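Long-range contacts in COG0778: Nitroreductase (Streptococcus pneumoniae, PDB 2B67), which probably catalyses flavin-dependent reduction of its substrates with electrons from NADH, as a homodimeric nitroreductase-family enzyme that binds flavin mononucleotide: residues T78-T83 against E177-V182; D129-N134 against R173-L178; A58-L63 against S162-V167. One frame throughout, in Å; residues are numbered along the deposited sequence.

In the fold
All three contacts gather round the antiparallel sheet of the nitroreductase fold. Interaction 1 joins its two inner strands, 77-84 and 174-183. Interaction 2, centred about 11 Å away, lays helix 124-148 against the start of strand 174-183 and shares Glu177 and Leu178 with it. Interaction 3 pairs segment 58-63 with helix 161-168, its centre about 12 Å from that of interaction 1 and 17 Å from that of interaction 2; there Leu60 reaches Thr78 and Val164 reaches Phe82. Along the chain, 58-63 and 78-83 come first, then 129-134, 162-167 and 173-182, so distant segments converge on one sheet. A flavin mononucleotide lies near Leu178, which packs on the flavin-pocket residue Leu133 of the second subunit.

Interaction 1. Residues T78-T83 against E177-V182; sequences TIALFT and ELLITV
Residues 78-83 and 177-182 pair as antiparallel strands whose axes approach to 4.5 Å at 160°, with Ile79-Ile180 and Leu81-Leu178 as hydrogen-bonded pairs. Ile79 and Ile180 exchange two backbone bonds, and Leu81 N donates to Leu178 O. Next to that pair, toward Thr83, the register slips into a classic beta bulge: Glu177 and Leu178 both face Leu81, whose O takes a bond of 2.8 Å from Glu177 N and a weak one of 3.5 Å from Leu178 N. On one face, Leu179 CD2 lies 3.9 Å from Ala80 CB, while Thr78 and Thr181 stand side by side. On the other, Ile79 CD1 meets Val182 CG2 at 3.6 Å, the side chains crossing obliquely. Beyond the bulge, Thr83 OG1 donates to the anti lone pair of Glu177 OE2 over 2.7 Å. The chi1 of Thr83, 50°, sets OG1 between the backbone N and the carbonyl carbon, and the Glu177 chain, bent at chi2 (-78°), crosses Thr83 at about a right angle. The same OE2 is salt-bridged to Arg175 NE. This carboxylate is therefore met by a hydroxyl and a cation, which would be expected to stabilise its charged form within a buried, largely apolar strand pair.

Interaction 2. Residues D129-N134 against R173-L178; sequences DYLALN and RFRPEL
Leu131 points from helix 124-148 toward Arg175 and Glu177 on the first residues of strand 174-183. Its CB lies 3.5 Å from Arg175 NH1 and 3.7 Å from Glu177 OE2, touching both partners of a salt bridge. From there chi1 of -65° carries CG anti to the carbonyl carbon, and CD1 comes to rest over one face of the Arg175 guanidinium, offset toward the rim and 3.9 Å from Arg175 NE. Beneath this methyl the guanidinium is held side-on: Arg175 NE reaches Glu177 OE2 at 2.6 Å from above the carboxylate plane, and Arg175 NH1 reaches that same OE2 on its syn lone pair. The oxygen lies in the guanidinium plane, so the grip fixes how the flat group is turned toward the leucine. Ala132 completes the contact, its N near the guanidinium edge, 3.7 Å from Arg175 NH1. Arg175 NH1 also donates to Ser128 O, a direct bond to helix 124-148. Leu131 thus lies between helix 124-148 and the sheet, touching Thr83 of strand 77-84 and Leu87 of helix 87-98, while Ala132 packs on Ala132 of the second subunit.

Interaction 3. Residues A58-L63 against S162-V167; sequences AELAKL and SKVNEV
Leu63 and Val167 carry most of a contact on one side of the nitroreductase alpha-beta fold, where segment 58-63, which holds the end of helix 57-61, meets helix 161-168 next to the central sheet. The close part is apolar and centres on the two methyls of Leu63. With chi1 of -55° its CG stands anti to the carbonyl carbon, and the branch beyond packs on side chains of the second helix: Leu63 CD1 rests 3.8 Å from Val164 CG2 and 3.9 Å from Val167 CG2, thus bridging two residues three apart, about one turn, on the same side of helix 161-168. The other methyl, Leu63 CD2, reaches the aliphatic part of Lys163, lying 3.6 Å from Lys163 CB and also near Lys163 CD. Toward the sheet the packing is wider, Leu60 CD1 standing 4.4 Å from Val164 CG1; these two residues continue the apolar layer, Leu60 to Thr78 and Leu179, and Val164 to Pro176 and Phe82.

The solvent side is different. Glu59 and Lys163 are exposed, and the extended lysine chain leads its end away after its CB and CD have touched Leu63. Glu59 has two deposited conformers, so the placing of its carboxylate beside Val167 is uncertain. Firmer is the approach of Val167 to the backbone next to it, with Val167 CG1 3.9 Å from Leu60 N.

Interaction 1. Residues T78-T83 against E177-V182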
loop_
_atom_site.group_PDB
_atom_site.type_symbol
_atom_site.label_atom_id
_atom_site.label_comp_id
_atom_site.label_asym_id
_atom_site.label_seq_id
_atom_site.Cartn_x
_atom_site.Cartn_y
_atom_site.Cartn_z
ATOM N N THR A 78 -8.828 -6.247 -16.248
ATOM C CA THR A 78 -7.543 -5.967 -15.620
ATOM C C THR A 78 -7.434 -4.458 -15.441
ATOM O O THR A 78 -7.750 -3.682 -16.334
ATOM C CB THR A 78 -6.332 -6.472 -16.429
ATOM O OG1 THR A 78 -6.381 -7.897 -16.518
ATOM C CG2 THR A 78 -4.973 -6.041 -15.743
ATOM N N ILE A 79 -7.013 -4.059 -14.253
ATOM C CA ILE A 79 -6.889 -2.655 -13.927
ATOM C C ILE A 79 -5.416 -2.443 -13.885
ATOM O O ILE A 79 -4.737 -3.057 -13.053
ATOM C CB ILE A 79 -7.521 -2.317 -12.552
ATOM C CG1 ILE A 79 -9.035 -2.506 -12.606
ATOM C CG2 ILE A 79 -7.195 -0.880 -12.178
ATOM C CD1 ILE A 79 -9.720 -2.655 -11.249
ATOM N N ALA A 80 -4.905 -1.639 -14.811
ATOM C CA ALA A 80 -3.527 -1.208 -14.740
ATOM C C ALA A 80 -3.422 0.023 -13.851
ATOM O O ALA A 80 -3.980 1.058 -14.175
ATOM C CB ALA A 80 -2.982 -0.913 -16.148
ATOM N N LEU A 81 -2.716 -0.092 -12.725
ATOM C CA LEU A 81 -2.535 1.027 -11.802
ATOM C C LEU A 81 -1.266 1.761 -12.193
ATOM O O LEU A 81 -0.173 1.174 -12.182
ATOM C CB LEU A 81 -2.425 0.547 -10.343
ATOM C CG LEU A 81 -2.066 1.564 -9.251
ATOM C CD1 LEU A 81 -3.091 2.718 -9.197
ATOM C CD2 LEU A 81 -2.053 0.873 -7.904
ATOM N N PHE A 82 -1.421 3.040 -12.539
ATOM C CA PHE A 82 -0.286 3.923 -12.900
ATOM C C PHE A 82 -0.096 4.968 -11.790
ATOM O O PHE A 82 -1.043 5.309 -11.053
ATOM C CB PHE A 82 -0.565 4.702 -14.213
ATOM C CG PHE A 82 -0.506 3.854 -15.469
ATOM C CD1 PHE A 82 -1.537 2.968 -15.774
ATOM C CD2 PHE A 82 0.591 3.931 -16.326
ATOM C CE1 PHE A 82 -1.478 2.195 -16.917
ATOM C CE2 PHE A 82 0.651 3.171 -17.478
ATOM C CZ PHE A 82 -0.391 2.294 -17.775
ATOM N N THR A 83 1.111 5.505 -11.689
ATOM C CA THR A 83 1.338 6.630 -10.809
ATOM C C THR A 83 1.923 7.773 -11.637
ATOM O O THR A 83 2.571 7.540 -12.665
ATOM C CB THR A 83 2.296 6.276 -9.678
ATOM O OG1 THR A 83 3.453 5.662 -10.250
ATOM C CG2 THR A 83 1.648 5.279 -8.708
ATOM N N GLU A 177 2.553 0.643 -12.340
ATOM C CA GLU A 177 3.059 0.047 -11.095
ATOM C C GLU A 177 2.712 -1.434 -10.939
ATOM O O GLU A 177 3.549 -2.234 -10.497
ATOM C CB GLU A 177 2.531 0.828 -9.881
ATOM C CG GLU A 177 3.011 2.303 -9.846
ATOM C CD GLU A 177 4.447 2.479 -9.361
ATOM O OE1 GLU A 177 5.142 1.490 -9.041
ATOM O OE2 GLU A 177 4.895 3.628 -9.316
ATOM N N LEU A 178 1.474 -1.780 -11.299
ATOM C CA LEU A 178 0.844 -3.087 -10.976
ATOM C C LEU A 178 -0.270 -3.353 -11.972
ATOM O O LEU A 178 -0.940 -2.409 -12.427
ATOM C CB LEU A 178 0.135 -3.010 -9.590
ATOM C CG LEU A 178 0.898 -2.961 -8.269
ATOM C CD1 LEU A 178 -0.064 -2.825 -7.072
ATOM C CD2 LEU A 178 1.823 -4.195 -8.096
ATOM N N LEU A 179 -0.515 -4.632 -12.247
ATOM C CA LEU A 179 -1.731 -5.059 -12.933
ATOM C C LEU A 179 -2.574 -5.789 -11.894
ATOM O O LEU A 179 -2.072 -6.656 -11.189
ATOM C CB LEU A 179 -1.435 -6.003 -14.131
ATOM C CG LEU A 179 -0.458 -5.512 -15.214
ATOM C CD1 LEU A 179 -0.385 -6.533 -16.376
ATOM C CD2 LEU A 179 -0.834 -4.091 -15.752
ATOM N N ILE A 180 -3.844 -5.437 -11.806
ATOM C CA ILE A 180 -4.772 -6.072 -10.883
ATOM C C ILE A 180 -5.802 -6.755 -11.738
ATOM O O ILE A 180 -6.637 -6.065 -12.350
ATOM C CB ILE A 180 -5.588 -5.050 -10.032
ATOM C CG1 ILE A 180 -4.756 -3.829 -9.610
ATOM C CG2 ILE A 180 -6.300 -5.773 -8.888
ATOM C CD1 ILE A 180 -4.068 -3.949 -8.384
ATOM N N THR A 181 -5.770 -8.081 -11.779
ATOM C CA THR A 181 -6.818 -8.811 -12.484
ATOM C C THR A 181 -8.089 -8.832 -11.660
ATOM O O THR A 181 -8.041 -8.882 -10.434
ATOM C CB THR A 181 -6.406 -10.239 -12.799
ATOM O OG1 THR A 181 -5.956 -10.878 -11.590
ATOM C CG2 THR A 181 -5.269 -10.229 -13.899
ATOM N N VAL A 182 -9.228 -8.795 -12.340
ATOM C CA VAL A 182 -10.517 -8.690 -11.643
ATOM C C VAL A 182 -11.496 -9.693 -12.209
ATOM O O VAL A 182 -11.657 -9.795 -13.427
ATOM C CB VAL A 182 -11.089 -7.264 -11.703
ATOM C CG1 VAL A 182 -12.343 -7.179 -10.827
ATOM C CG2 VAL A 182 -10.025 -6.251 -11.173
#

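Interaction 2. Residues D129-N134 against R173-L178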
loop_
_atom_site.group_PDB
_atom_site.type_symbol
_atom_site.label_atom_id
_atom_site.label_comp_id
_atom_site.label_asym_id
_atom_site.label_seq_id
_atom_site.Cartn_x
_atom_site.Cartn_y
_atom_site.Cartn_z
ATOM N N ASP A 129 10.348 5.738 -4.834
ATOM C CA ASP A 129 9.815 5.149 -3.585
ATOM C C ASP A 129 8.473 5.721 -3.189
ATOM O O ASP A 129 7.582 4.989 -2.709
ATOM C CB ASP A 129 10.796 5.323 -2.403
ATOM C CG ASP A 129 12.064 4.424 -2.524
ATOM O OD1 ASP A 129 12.176 3.624 -3.475
ATOM O OD2 ASP A 129 12.964 4.534 -1.658
ATOM N N TYR A 130 8.336 7.032 -3.373
ATOM C CA TYR A 130 7.104 7.771 -3.026
ATOM C C TYR A 130 5.939 7.239 -3.877
ATOM O O TYR A 130 4.875 6.890 -3.369
ATOM C CB TYR A 130 7.356 9.255 -3.272
ATOM C CG TYR A 130 6.275 10.227 -2.928
ATOM C CD1 TYR A 130 6.329 10.970 -1.741
ATOM C CD2 TYR A 130 5.229 10.465 -3.811
ATOM C CE1 TYR A 130 5.331 11.938 -1.436
ATOM C CE2 TYR A 130 4.215 11.401 -3.515
ATOM C CZ TYR A 130 4.287 12.163 -2.353
ATOM O OH TYR A 130 3.255 13.093 -2.089
ATOM N N LEU A 131 6.173 7.127 -5.171
ATOM C CA LEU A 131 5.135 6.645 -6.080
ATOM C C LEU A 131 4.788 5.179 -5.764
ATOM O O LEU A 131 3.618 4.786 -5.727
ATOM C CB LEU A 131 5.606 6.806 -7.516
ATOM C CG LEU A 131 5.825 8.242 -8.051
ATOM C CD1 LEU A 131 6.289 8.161 -9.514
ATOM C CD2 LEU A 131 4.599 9.137 -7.965
ATOM N N ALA A 132 5.821 4.367 -5.512
ATOM C CA ALA A 132 5.608 2.951 -5.261
ATOM C C ALA A 132 4.808 2.756 -3.957
ATOM O O ALA A 132 3.888 1.917 -3.879
ATOM C CB ALA A 132 6.946 2.180 -5.223
ATOM N N LEU A 133 5.158 3.536 -2.936
ATOM C CA LEU A 133 4.468 3.438 -1.672
ATOM C C LEU A 133 3.006 3.809 -1.803
ATOM O O LEU A 133 2.130 3.067 -1.344
ATOM C CB LEU A 133 5.154 4.253 -0.562
ATOM C CG LEU A 133 4.498 3.849 0.779
ATOM C CD1 LEU A 133 5.530 3.485 1.833
ATOM C CD2 LEU A 133 3.566 4.948 1.214
ATOM N N ASN A 134 2.735 4.964 -2.405
ATOM C CA ASN A 134 1.354 5.430 -2.575
ATOM C C ASN A 134 0.530 4.461 -3.453
ATOM O O ASN A 134 -0.657 4.308 -3.262
ATOM C CB ASN A 134 1.338 6.875 -3.129
ATOM C CG ASN A 134 1.776 7.912 -2.069
ATOM O OD1 ASN A 134 1.035 8.180 -1.123
ATOM N ND2 ASN A 134 3.016 8.428 -2.182
ATOM N N ARG A 173 4.200 10.226 -18.929
ATOM C CA ARG A 173 4.186 10.878 -17.620
ATOM C C ARG A 173 3.721 9.856 -16.538
ATOM O O ARG A 173 4.165 9.907 -15.428
ATOM C CB ARG A 173 3.283 12.130 -17.661
ATOM C CG ARG A 173 2.950 12.745 -16.300
ATOM C CD ARG A 173 2.043 13.969 -16.473
ATOM N NE ARG A 173 1.299 14.267 -15.244
ATOM C CZ ARG A 173 0.253 15.102 -15.168
ATOM N NH1 ARG A 173 -0.379 15.268 -14.004
ATOM N NH2 ARG A 173 -0.179 15.762 -16.240
ATOM N N PHE A 174 2.835 8.933 -16.904
ATOM C CA PHE A 174 2.325 7.896 -15.997
ATOM C C PHE A 174 3.111 6.592 -16.140
ATOM O O PHE A 174 3.238 6.060 -17.254
ATOM C CB PHE A 174 0.827 7.698 -16.264
ATOM C CG PHE A 174 0.041 8.906 -15.915
ATOM C CD1 PHE A 174 -0.214 9.894 -16.886
ATOM C CD2 PHE A 174 -0.365 9.126 -14.584
ATOM C CE1 PHE A 174 -0.912 11.104 -16.519
ATOM C CE2 PHE A 174 -1.053 10.304 -14.218
ATOM C CZ PHE A 174 -1.316 11.304 -15.176
ATOM N N ARG A 175 3.665 6.085 -15.034
ATOM C CA ARG A 175 4.368 4.801 -15.099
ATOM C C ARG A 175 3.524 3.676 -14.498
ATOM O O ARG A 175 2.814 3.881 -13.490
ATOM C CB ARG A 175 5.738 4.856 -14.428
ATOM C CG ARG A 175 5.655 5.051 -12.945
ATOM C CD ARG A 175 7.000 4.782 -12.282
ATOM N NE ARG A 175 6.859 4.509 -10.849
ATOM C CZ ARG A 175 7.886 4.479 -9.991
ATOM N NH1 ARG A 175 7.679 4.226 -8.699
ATOM N NH2 ARG A 175 9.123 4.766 -10.415
ATOM N N PRO A 176 3.559 2.503 -15.138
ATOM C CA PRO A 176 2.763 1.402 -14.630
ATOM C C PRO A 176 3.381 0.858 -13.345
ATOM O O PRO A 176 4.605 0.698 -13.248
ATOM C CB PRO A 176 2.780 0.374 -15.781
ATOM C CG PRO A 176 3.989 0.721 -16.608
ATOM C CD PRO A 176 4.262 2.183 -16.401
ATOM N N GLU A 177 2.553 0.643 -12.340
ATOM C CA GLU A 177 3.059 0.047 -11.095
ATOM C C GLU A 177 2.712 -1.434 -10.939
ATOM O O GLU A 177 3.549 -2.234 -10.497
ATOM C CB GLU A 177 2.531 0.828 -9.881
ATOM C CG GLU A 177 3.011 2.303 -9.846
ATOM C CD GLU A 177 4.447 2.479 -9.361
ATOM O OE1 GLU A 177 5.142 1.490 -9.041
ATOM O OE2 GLU A 177 4.895 3.628 -9.316
ATOM N N LEU A 178 1.474 -1.780 -11.299
ATOM C CA LEU A 178 0.844 -3.087 -10.976
ATOM C C LEU A 178 -0.270 -3.353 -11.972
ATOM O O LEU A 178 -0.940 -2.409 -12.427
ATOM C CB LEU A 178 0.135 -3.010 -9.590
ATOM C CG LEU A 178 0.898 -2.961 -8.269
ATOM C CD1 LEU A 178 -0.064 -2.825 -7.072
ATOM C CD2 LEU A 178 1.823 -4.195 -8.096
#

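Interaction 3. Residues A58-L63 against S162-V167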
loop_
_atom_site.group_PDB
_atom_site.type_symbol
_atom_site.label_atom_id
_atom_site.label_comp_id
_atom_site.label_asym_id
_atom_site.label_seq_id
_atom_site.Cartn_x
_atom_site.Cartn_y
_atom_site.Cartn_z
ATOM N N ALA A 58 -6.095 -8.849 -24.435
ATOM C CA ALA A 58 -5.239 -9.836 -25.112
ATOM C C ALA A 58 -3.848 -9.266 -25.396
ATOM O O ALA A 58 -2.860 -9.972 -25.248
ATOM C CB ALA A 58 -5.890 -10.336 -26.413
ATOM N N GLU A 59 -3.820 -8.015 -25.866
ATOM C CA GLU A 59 -2.607 -7.228 -26.079
ATOM C C GLU A 59 -1.811 -7.124 -24.775
ATOM O O GLU A 59 -0.632 -7.495 -24.711
ATOM C CB GLU A 59 -2.977 -5.807 -26.538
ATOM C CG GLU A 59 -2.718 -5.459 -28.017
ATOM C CD GLU A 59 -2.207 -4.017 -28.211
ATOM O OE1 GLU A 59 -1.016 -3.839 -28.581
ATOM O OE2 GLU A 59 -2.988 -3.061 -27.978
ATOM N N LEU A 60 -2.476 -6.629 -23.735
ATOM C CA LEU A 60 -1.840 -6.448 -22.418
ATOM C C LEU A 60 -1.225 -7.738 -21.914
ATOM O O LEU A 60 -0.107 -7.746 -21.403
ATOM C CB LEU A 60 -2.848 -5.875 -21.392
ATOM C CG LEU A 60 -2.325 -5.673 -19.976
ATOM C CD1 LEU A 60 -1.135 -4.658 -19.959
ATOM C CD2 LEU A 60 -3.458 -5.235 -19.036
ATOM N N ALA A 61 -1.955 -8.849 -22.075
ATOM C CA ALA A 61 -1.504 -10.136 -21.581
ATOM C C ALA A 61 -0.160 -10.571 -22.169
ATOM O O ALA A 61 0.588 -11.296 -21.507
ATOM C CB ALA A 61 -2.559 -11.207 -21.870
ATOM N N LYS A 62 0.133 -10.149 -23.400
ATOM C CA LYS A 62 1.435 -10.453 -24.059
ATOM C C LYS A 62 2.613 -9.850 -23.328
ATOM O O LYS A 62 3.769 -10.273 -23.566
ATOM C CB LYS A 62 1.455 -9.948 -25.499
ATOM C CG LYS A 62 0.451 -10.629 -26.397
ATOM C CD LYS A 62 0.548 -10.044 -27.793
ATOM C CE LYS A 62 -0.548 -10.613 -28.657
ATOM N NZ LYS A 62 -0.686 -9.764 -29.879
ATOM N N LEU A 63 2.326 -8.885 -22.429
ATOM C CA LEU A 63 3.360 -8.231 -21.592
ATOM C C LEU A 63 3.608 -8.909 -20.237
ATOM O O LEU A 63 4.521 -8.543 -19.475
ATOM C CB LEU A 63 2.985 -6.776 -21.356
ATOM C CG LEU A 63 2.724 -5.910 -22.581
ATOM C CD1 LEU A 63 2.557 -4.512 -22.078
ATOM C CD2 LEU A 63 3.853 -6.014 -23.655
ATOM N N SER A 162 7.909 -1.610 -19.501
ATOM C CA SER A 162 8.381 -0.721 -20.574
ATOM C C SER A 162 7.437 -0.664 -21.782
ATOM O O SER A 162 7.529 0.243 -22.627
ATOM C CB SER A 162 9.780 -1.162 -21.040
ATOM O OG SER A 162 9.742 -2.368 -21.805
ATOM N N LYS A 163 6.511 -1.605 -21.897
ATOM C CA LYS A 163 5.623 -1.548 -23.082
ATOM C C LYS A 163 4.190 -1.166 -22.750
ATOM O O LYS A 163 3.352 -1.014 -23.664
ATOM C CB LYS A 163 5.639 -2.883 -23.865
ATOM C CG LYS A 163 6.982 -3.209 -24.525
ATOM C CD LYS A 163 6.944 -4.569 -25.241
ATOM C CE LYS A 163 8.270 -4.830 -25.994
ATOM N NZ LYS A 163 8.332 -6.261 -26.478
ATOM N N VAL A 164 3.899 -1.043 -21.456
ATOM C CA VAL A 164 2.511 -0.902 -21.013
ATOM C C VAL A 164 1.885 0.406 -21.498
ATOM O O VAL A 164 0.716 0.406 -21.922
ATOM C CB VAL A 164 2.308 -1.038 -19.452
ATOM C CG1 VAL A 164 0.840 -0.811 -19.116
ATOM C CG2 VAL A 164 2.678 -2.439 -18.947
ATOM N N ASN A 165 2.644 1.505 -21.442
ATOM C CA ASN A 165 2.108 2.810 -21.865
ATOM C C ASN A 165 1.703 2.762 -23.318
ATOM O O ASN A 165 0.659 3.276 -23.681
ATOM C CB ASN A 165 3.129 3.940 -21.688
ATOM C CG ASN A 165 3.262 4.388 -20.246
ATOM O OD1 ASN A 165 2.677 5.399 -19.830
ATOM N ND2 ASN A 165 4.058 3.662 -19.491
ATOM N N GLU A 166 2.559 2.167 -24.139
ATOM C CA GLU A 166 2.337 2.030 -25.575
ATOM C C GLU A 166 1.097 1.175 -25.862
ATOM O O GLU A 166 0.166 1.628 -26.513
ATOM C CB GLU A 166 3.604 1.424 -26.187
ATOM C CG GLU A 166 3.561 1.078 -27.649
ATOM C CD GLU A 166 4.952 0.782 -28.196
ATOM O OE1 GLU A 166 5.298 1.390 -29.249
ATOM O OE2 GLU A 166 5.716 -0.025 -27.569
ATOM N N VAL A 167 1.065 -0.044 -25.323
ATOM C CA VAL A 167 -0.076 -0.947 -25.460
ATOM C C VAL A 167 -1.414 -0.347 -24.982
ATOM O O VAL A 167 -2.434 -0.493 -25.644
ATOM C CB VAL A 167 0.226 -2.292 -24.757
ATOM C CG1 VAL A 167 -0.977 -3.201 -24.711
ATOM C CG2 VAL A 167 1.398 -3.003 -25.455
#